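Local coordinates for putative epoxide hydrolase protein (PDB 5BOV) that is a putative epoxide hydrolase of the alpha/beta hydrolase fold, with a monoacylglycerol lipase activity assigned only tentatively, at residues V34-G39 with Y59-P64; P64-Y69 with S86-D91. All coordinates share one frame; numbering follows the deposited sequence.

V34-G39 comes first of the paired segments, at the end of strand 32-37 and in the loop after it. The chain then passes through helix 50-56 and returns in Y59-P64. Contact 1 closes this loop as a parallel strand pair in the sheet. P64 ends that pair and begins P64-Y69. Contact 2 closes a second loop, from P64-Y69, which holds a type II turn in the interrupted strand 59-74, to S86-D91 in helix 85-98. The loops follow in series without nesting or crossing. Together they tie neighbouring strands to a helix packed on the sheet. H38 of contact 1 touches that turn: its NE2 probably accepts a hydrogen bond from L66 N, and its ring meets Y69 edge-to-face.

Contact 1. Residues V34-G39 with Y59-P64; sequences VILLHG and YRVIVP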
ATOM      1  N   VAL A  34      -5.063   8.054  11.954  1.00  8.39           N
ATOM      2  CA  VAL A  34      -4.207   7.910  10.792  1.00  8.02           C
ATOM      3  C   VAL A  34      -4.115   6.413  10.467  1.00  7.90           C
ATOM      4  O   VAL A  34      -3.913   5.626  11.388  1.00  7.96           O
ATOM      5  CB  VAL A  34      -2.762   8.394  11.096  1.00  8.63           C
ATOM      6  CG1 VAL A  34      -1.893   8.310   9.880  1.00  8.55           C
ATOM      7  CG2 VAL A  34      -2.745   9.789  11.654  1.00  9.09           C
ATOM      8  N   ILE A  35      -4.291   6.051   9.195  1.00  7.89           N
ATOM      9  CA  ILE A  35      -4.222   4.663   8.742  1.00  8.04           C
ATOM     10  C   ILE A  35      -3.070   4.579   7.750  1.00  7.62           C
ATOM     11  O   ILE A  35      -3.034   5.344   6.767  1.00  7.09           O
ATOM     12  CB  ILE A  35      -5.547   4.169   8.115  1.00  9.16           C
ATOM     13  CG1 ILE A  35      -6.687   4.336   9.143  1.00 10.01           C
ATOM     14  CG2 ILE A  35      -5.386   2.717   7.660  1.00  9.43           C
ATOM     15  CD1 ILE A  35      -8.050   3.995   8.595  1.00 10.86           C
ATOM     16  N   LEU A  36      -2.117   3.708   8.068  1.00  7.25           N
ATOM     17  CA  LEU A  36      -0.855   3.617   7.338  1.00  7.07           C
ATOM     18  C   LEU A  36      -0.886   2.284   6.621  1.00  7.07           C
ATOM     19  O   LEU A  36      -0.909   1.229   7.242  1.00  6.85           O
ATOM     20  CB  LEU A  36       0.342   3.684   8.302  1.00  7.38           C
ATOM     21  CG  LEU A  36       0.408   4.952   9.184  1.00  7.43           C
ATOM     22  CD1 LEU A  36       1.536   4.808  10.219  1.00  7.75           C
ATOM     23  CD2 LEU A  36       0.559   6.218   8.357  1.00  7.38           C
ATOM     24  N   LEU A  37      -0.698   2.339   5.283  1.00  6.83           N
ATOM     25  CA  LEU A  37      -0.845   1.148   4.456  1.00  7.11           C
ATOM     26  C   LEU A  37       0.443   0.787   3.756  1.00  6.99           C
ATOM     27  O   LEU A  37       1.045   1.605   2.994  1.00  6.46           O
ATOM     28  CB  LEU A  37      -1.950   1.416   3.427  1.00  7.40           C
ATOM     29  CG  LEU A  37      -3.341   1.747   3.963  1.00  7.78           C
ATOM     30  CD1 LEU A  37      -4.307   2.011   2.817  1.00  8.22           C
ATOM     31  CD2 LEU A  37      -3.894   0.668   4.893  1.00  8.10           C
ATOM     32  N   HIS A  38       0.870  -0.463   3.933  1.00  7.29           N
ATOM     33  CA  HIS A  38       2.118  -0.924   3.316  1.00  7.09           C
ATOM     34  C   HIS A  38       1.926  -1.351   1.859  1.00  7.38           C
ATOM     35  O   HIS A  38       0.791  -1.420   1.363  1.00  7.24           O
ATOM     36  CB  HIS A  38       2.677  -2.065   4.158  1.00  7.19           C
ATOM     37  CG  HIS A  38       1.874  -3.334   4.114  1.00  6.92           C
ATOM     38  ND1 HIS A  38       1.943  -4.211   3.051  1.00  7.22           N
ATOM     39  CD2 HIS A  38       0.921  -3.828   4.937  1.00  7.03           C
ATOM     40  CE1 HIS A  38       1.091  -5.210   3.241  1.00  7.07           C
ATOM     41  NE2 HIS A  38       0.498  -5.024   4.405  1.00  7.11           N
ATOM     42  N   GLY A  39       3.060  -1.683   1.246  1.00  7.15           N
ATOM     43  CA  GLY A  39       3.108  -2.123  -0.107  1.00  7.19           C
ATOM     44  C   GLY A  39       3.607  -3.551  -0.264  1.00  7.11           C
ATOM     45  O   GLY A  39       3.755  -4.290   0.729  1.00  7.01           O
ATOM     46  N   TYR A  59      -1.569  11.421  17.709  1.00 10.28           N
ATOM     47  CA  TYR A  59      -2.403  10.739  16.747  1.00 10.02           C
ATOM     48  C   TYR A  59      -2.771   9.335  17.191  1.00  9.86           C
ATOM     49  O   TYR A  59      -2.021   8.650  17.893  1.00  9.60           O
ATOM     50  CB  TYR A  59      -1.657  10.624  15.400  1.00  9.59           C
ATOM     51  CG  TYR A  59      -1.434  11.990  14.724  1.00 10.00           C
ATOM     52  CD1 TYR A  59      -0.345  12.781  15.022  1.00  9.84           C
ATOM     53  CD2 TYR A  59      -2.370  12.482  13.810  1.00  9.85           C
ATOM     54  CE1 TYR A  59      -0.198  14.030  14.464  1.00 10.59           C
ATOM     55  CE2 TYR A  59      -2.239  13.740  13.240  1.00 10.31           C
ATOM     56  CZ  TYR A  59      -1.155  14.498  13.537  1.00 10.81           C
ATOM     57  OH  TYR A  59      -0.987  15.757  12.988  1.00 11.99           O
ATOM     58  N   ARG A  60      -3.957   8.878  16.772  1.00  9.89           N
ATOM     59  CA  ARG A  60      -4.313   7.485  16.889  1.00 10.44           C
ATOM     60  C   ARG A  60      -3.873   6.831  15.579  1.00  9.96           C
ATOM     61  O   ARG A  60      -4.437   7.176  14.543  1.00 11.12           O
ATOM     62  CB  ARG A  60      -5.798   7.309  17.078  1.00 11.06           C
ATOM     63  CG  ARG A  60      -6.128   5.856  17.286  1.00 12.81           C
ATOM     64  CD  ARG A  60      -7.538   5.484  17.035  1.00 14.21           C
ATOM     65  NE  ARG A  60      -7.846   4.069  17.155  1.00 13.76           N
ATOM     66  CZ  ARG A  60      -9.111   3.664  17.160  1.00 14.25           C
ATOM     67  NH1 ARG A  60     -10.075   4.558  17.037  1.00 14.70           N
ATOM     68  NH2 ARG A  60      -9.413   2.386  17.222  1.00 13.88           N
ATOM     69  N   VAL A  61      -3.062   5.770  15.681  1.00  9.22           N
ATOM     70  CA  VAL A  61      -2.476   5.172  14.456  1.00  9.06           C
ATOM     71  C   VAL A  61      -2.886   3.706  14.288  1.00  9.43           C
ATOM     72  O   VAL A  61      -2.710   2.852  15.182  1.00  9.34           O
ATOM     73  CB  VAL A  61      -0.950   5.271  14.509  1.00  9.27           C
ATOM     74  CG1 VAL A  61      -0.365   4.909  13.166  1.00  9.10           C
ATOM     75  CG2 VAL A  61      -0.557   6.680  14.895  1.00  9.72           C
ATOM     76  N   ILE A  62      -3.461   3.416  13.124  1.00  9.08           N
ATOM     77  CA  ILE A  62      -3.878   2.074  12.720  1.00  9.34           C
ATOM     78  C   ILE A  62      -2.983   1.592  11.609  1.00  8.22           C
ATOM     79  O   ILE A  62      -2.813   2.300  10.579  1.00  8.17           O
ATOM     80  CB  ILE A  62      -5.327   2.103  12.177  1.00 10.18           C
ATOM     81  CG1 ILE A  62      -6.325   2.749  13.155  1.00 11.88           C
ATOM     82  CG2 ILE A  62      -5.767   0.709  11.748  1.00 10.66           C
ATOM     83  CD1 ILE A  62      -6.445   1.982  14.383  1.00 12.81           C
ATOM     84  N   VAL A  63      -2.387   0.408  11.797  1.00  7.83           N
ATOM     85  CA  VAL A  63      -1.481  -0.136  10.760  1.00  7.60           C
ATOM     86  C   VAL A  63      -1.866  -1.598  10.442  1.00  7.57           C
ATOM     87  O   VAL A  63      -1.495  -2.508  11.214  1.00  7.70           O
ATOM     88  CB  VAL A  63      -0.001  -0.081  11.184  1.00  7.57           C
ATOM     89  CG1 VAL A  63       0.898  -0.343  10.000  1.00  7.31           C
ATOM     90  CG2 VAL A  63       0.354   1.261  11.820  1.00  8.02           C
ATOM     91  N   PRO A  64      -2.670  -1.826   9.384  1.00  7.44           N
ATOM     92  CA  PRO A  64      -3.128  -3.136   9.083  1.00  7.53           C
ATOM     93  C   PRO A  64      -2.296  -3.908   8.126  1.00  7.78           C
ATOM     94  O   PRO A  64      -1.694  -3.321   7.221  1.00  7.58           O
ATOM     95  CB  PRO A  64      -4.505  -2.862   8.450  1.00  7.67           C
ATOM     96  CG  PRO A  64      -4.298  -1.569   7.696  1.00  7.64           C
ATOM     97  CD  PRO A  64      -3.322  -0.798   8.521  1.00  7.41           C
TER
HETATM   98  O   HOH W   1       0.026  -1.246   6.594  1.00  8.06           O
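V34 and I62 sit at the centre of a short parallel ladder between V34-L37 and Y59-P64. V34 N donates to R60 O at 2.8 Å. I62 N donates to V34 O at 2.8 Å. That bond is almost straight, at 176°. L36 N donates to I62 O at 3.0 Å. Beyond L36 a water bridges the two segments: it donates to L36 O and P64 O. The same water oxygen accepts from H38 N, 2.9 Å away.

Apolar packing covers both faces. On one, V34 CG2 approaches the Y59 ring obliquely, 3.5 Å from Y59 CD2. V34 CG1 is anti to the backbone N (chi1 -177°), which sets CG2 against the ring. Next to it, L36 CD1 lies 3.5 Å from V61 CG1 and also reaches V63 CG2. On the other face, I35 and I62 run side by side, and L37 CD2 rests 3.6 Å from P64 CG. Helix 85-98 covers this second face, with L95 on I62 and P64.

The H38 ring turns its CD2 edge to P64 O, while H38 ND1 donates to G39 O. These are the two strands of a beta-alpha-beta unit of the alpha/beta hydrolase sheet, with helix 50-56 in the crossover.

Contact 2. Residues P64-Y69 with S86-D91; sequences PYLRGY and SAMAAD
R67 and D91 join a turn to a helix in this alpha/beta hydrolase fold. R67 belongs to the type II beta turn L66-Y69, in the interruption of strand 59-74. D91 lies on helix 85-98, which packs on the sheet. R67, M88 and D91 carry most of the buried surface.

The salt bridge is side-on and bidentate. R67 NE donates to D91 OD2 at 2.8 Å, and R67 NH2 to D91 OD1 at 2.8 Å. Each oxygen accepts through its syn lone pair. The guanidinium and carboxylate planes are only 16° apart, so both bonds run close to the guanidinium plane. The R67 chain bends at chi3 (61°), which turns the guanidinium so that this edge meets D91. The two bonds hold it against rotation. A87 CB sits over the centre of one guanidinium face, 3.9 Å above its plane. R67 NH1 has a further partner in N82 O.

M88, a selenomethionine, packs against the aliphatic part of R67. Its CG lies 4.0 Å from R67 CG, and the extended chain beyond CG carries SE to 4.3 Å from L66 CD1. I212 of helix 209-220 touches both R67 and M88.

A water links the turn backbone to the carboxylate: it accepts from R67 N and donates to D91 OD2 at 2.7 Å.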
ATOM      1  N   PRO A  64      -2.670  -1.826   9.384  1.00  7.44           N
ATOM      2  CA  PRO A  64      -3.128  -3.136   9.083  1.00  7.53           C
ATOM      3  C   PRO A  64      -2.296  -3.908   8.126  1.00  7.78           C
ATOM      4  O   PRO A  64      -1.694  -3.321   7.221  1.00  7.58           O
ATOM      5  CB  PRO A  64      -4.505  -2.862   8.450  1.00  7.67           C
ATOM      6  CG  PRO A  64      -4.298  -1.569   7.696  1.00  7.64           C
ATOM      7  CD  PRO A  64      -3.322  -0.798   8.521  1.00  7.41           C
ATOM      8  N   TYR A  65      -2.290  -5.225   8.289  1.00  8.24           N
ATOM      9  CA  TYR A  65      -1.799  -6.093   7.215  1.00  8.24           C
ATOM     10  C   TYR A  65      -2.841  -6.107   6.112  1.00  8.70           C
ATOM     11  O   TYR A  65      -4.051  -6.347   6.352  1.00  8.60           O
ATOM     12  CB  TYR A  65      -1.586  -7.520   7.679  1.00  8.81           C
ATOM     13  CG  TYR A  65      -0.457  -7.787   8.626  1.00  9.03           C
ATOM     14  CD1 TYR A  65       0.859  -7.711   8.195  1.00  9.39           C
ATOM     15  CD2 TYR A  65      -0.694  -8.144   9.959  1.00  9.31           C
ATOM     16  CE1 TYR A  65       1.919  -8.075   9.025  1.00  9.21           C
ATOM     17  CE2 TYR A  65       0.351  -8.428  10.830  1.00  9.80           C
ATOM     18  CZ  TYR A  65       1.656  -8.426  10.354  1.00  9.76           C
ATOM     19  OH  TYR A  65       2.698  -8.714  11.182  1.00 10.54           O
ATOM     20  N   LEU A  66      -2.435  -5.872   4.872  1.00  8.56           N
ATOM     21  CA  LEU A  66      -3.323  -6.050   3.734  1.00  9.37           C
ATOM     22  C   LEU A  66      -3.700  -7.575   3.544  1.00  9.15           C
ATOM     23  O   LEU A  66      -3.019  -8.433   4.042  1.00  8.61           O
ATOM     24  CB  LEU A  66      -2.680  -5.520   2.467  1.00  9.98           C
ATOM     25  CG  LEU A  66      -2.360  -4.001   2.447  1.00  9.90           C
ATOM     26  CD1 LEU A  66      -1.726  -3.706   1.093  1.00  9.99           C
ATOM     27  CD2 LEU A  66      -3.587  -3.164   2.655  1.00 10.43           C
ATOM     28  N   ARG A  67      -4.785  -7.818   2.803  1.00  8.96           N
ATOM     29  CA  ARG A  67      -5.098  -9.172   2.400  1.00  9.53           C
ATOM     30  C   ARG A  67      -3.834  -9.830   1.760  1.00  9.45           C
ATOM     31  O   ARG A  67      -3.106  -9.172   0.998  1.00  8.27           O
ATOM     32  CB  ARG A  67      -6.304  -9.186   1.466  1.00  9.82           C
ATOM     33  CG  ARG A  67      -6.159  -8.387   0.158  1.00  9.90           C
ATOM     34  CD  ARG A  67      -7.287  -8.706  -0.844  1.00 10.64           C
ATOM     35  NE  ARG A  67      -8.569  -8.371  -0.280  1.00 11.08           N
ATOM     36  CZ  ARG A  67      -9.746  -8.928  -0.616  1.00 11.70           C
ATOM     37  NH1 ARG A  67      -9.819  -9.808  -1.636  1.00 11.68           N
ATOM     38  NH2 ARG A  67     -10.829  -8.604   0.019  1.00 12.33           N
ATOM     39  N   GLY A  68      -3.545 -11.046   2.168  1.00  9.82           N
ATOM     40  CA  GLY A  68      -2.354 -11.752   1.729  1.00 10.18           C
ATOM     41  C   GLY A  68      -1.099 -11.557   2.579  1.00  9.52           C
ATOM     42  O   GLY A  68      -0.033 -11.992   2.185  1.00 10.11           O
ATOM     43  N   TYR A  69      -1.208 -10.898   3.730  1.00  9.53           N
ATOM     44  CA  TYR A  69      -0.062 -10.634   4.574  1.00  9.17           C
ATOM     45  C   TYR A  69      -0.342 -10.873   6.057  1.00  9.49           C
ATOM     46  O   TYR A  69      -1.435 -10.592   6.579  1.00  9.30           O
ATOM     47  CB  TYR A  69       0.421  -9.193   4.451  1.00  8.57           C
ATOM     48  CG  TYR A  69       0.761  -8.742   3.077  1.00  8.35           C
ATOM     49  CD1 TYR A  69      -0.241  -8.419   2.159  1.00  8.36           C
ATOM     50  CD2 TYR A  69       2.083  -8.563   2.715  1.00  8.58           C
ATOM     51  CE1 TYR A  69       0.111  -7.953   0.899  1.00  8.03           C
ATOM     52  CE2 TYR A  69       2.445  -8.107   1.460  1.00  8.16           C
ATOM     53  CZ  TYR A  69       1.466  -7.732   0.599  1.00  8.47           C
ATOM     54  OH  TYR A  69       1.839  -7.269  -0.679  1.00  9.04           O
ATOM     55  N   SER A  86      -9.720  -2.386  -6.167  1.00 11.37           N
ATOM     56  CA  SER A  86     -10.789  -1.902  -5.355  1.00 11.40           C
ATOM     57  C   SER A  86     -11.140  -2.838  -4.187  1.00 11.22           C
ATOM     58  O   SER A  86     -11.776  -2.415  -3.212  1.00 11.27           O
ATOM     59  CB  SER A  86     -12.043  -1.570  -6.170  1.00 12.01           C
ATOM     60  OG  SER A  86     -12.523  -2.758  -6.832  1.00 12.76           O
ATOM     61  N   ALA A  87     -10.725  -4.104  -4.265  1.00 10.83           N
ATOM     62  CA  ALA A  87     -10.978  -5.056  -3.178  1.00 10.83           C
ATOM     63  C   ALA A  87     -10.225  -4.617  -1.926  1.00 10.72           C
ATOM     64  O   ALA A  87     -10.782  -4.641  -0.821  1.00 10.63           O
ATOM     65  CB  ALA A  87     -10.627  -6.475  -3.596  1.00 11.19           C
HETATM   66  N   MSE A  88      -8.984  -4.155  -2.080  1.00  9.92           N
HETATM   67  CA  MSE A  88      -8.216  -3.693  -0.960  1.00 10.32           C
HETATM   68  C   MSE A  88      -8.759  -2.399  -0.414  1.00 10.14           C
HETATM   69  O   MSE A  88      -8.764  -2.215   0.809  1.00 10.32           O
HETATM   70  CB  MSE A  88      -6.737  -3.540  -1.326  1.00 10.16           C
HETATM   71  CG  MSE A  88      -6.204  -4.914  -1.779  1.00 11.54           C
HETATM   72 SE   MSE A  88      -4.295  -4.754  -2.143  0.75 13.19          SE
HETATM   73  CE  MSE A  88      -4.154  -6.329  -3.340  1.00 11.64           C
ATOM     74  N   ALA A  89      -9.208  -1.483  -1.282  1.00 10.42           N
ATOM     75  CA  ALA A  89      -9.849  -0.267  -0.821  1.00 10.45           C
ATOM     76  C   ALA A  89     -11.106  -0.585   0.001  1.00 10.83           C
ATOM     77  O   ALA A  89     -11.312  -0.032   1.103  1.00 10.31           O
ATOM     78  CB  ALA A  89     -10.173   0.629  -2.000  1.00 11.10           C
ATOM     79  N   ALA A  90     -11.924  -1.516  -0.507  1.00 11.15           N
ATOM     80  CA  ALA A  90     -13.122  -1.933   0.237  1.00 12.04           C
ATOM     81  C   ALA A  90     -12.756  -2.496   1.604  1.00 11.72           C
ATOM     82  O   ALA A  90     -13.447  -2.196   2.594  1.00 12.25           O
ATOM     83  CB  ALA A  90     -13.912  -2.948  -0.566  1.00 12.20           C
ATOM     84  N   ASP A  91     -11.641  -3.269   1.687  1.00 11.33           N
ATOM     85  CA  ASP A  91     -11.187  -3.852   2.933  1.00 11.04           C
ATOM     86  C   ASP A  91     -10.930  -2.701   3.977  1.00 10.76           C
ATOM     87  O   ASP A  91     -11.271  -2.803   5.168  1.00 10.23           O
ATOM     88  CB  ASP A  91      -9.870  -4.586   2.807  1.00 10.98           C
ATOM     89  CG  ASP A  91      -9.910  -5.854   1.947  1.00 11.09           C
ATOM     90  OD1 ASP A  91     -11.013  -6.499   1.893  1.00 12.04           O
ATOM     91  OD2 ASP A  91      -8.826  -6.212   1.445  1.00 11.01           O
TER
HETATM   92  O   HOH W   2      -6.437  -5.443   2.349  1.00 10.53           O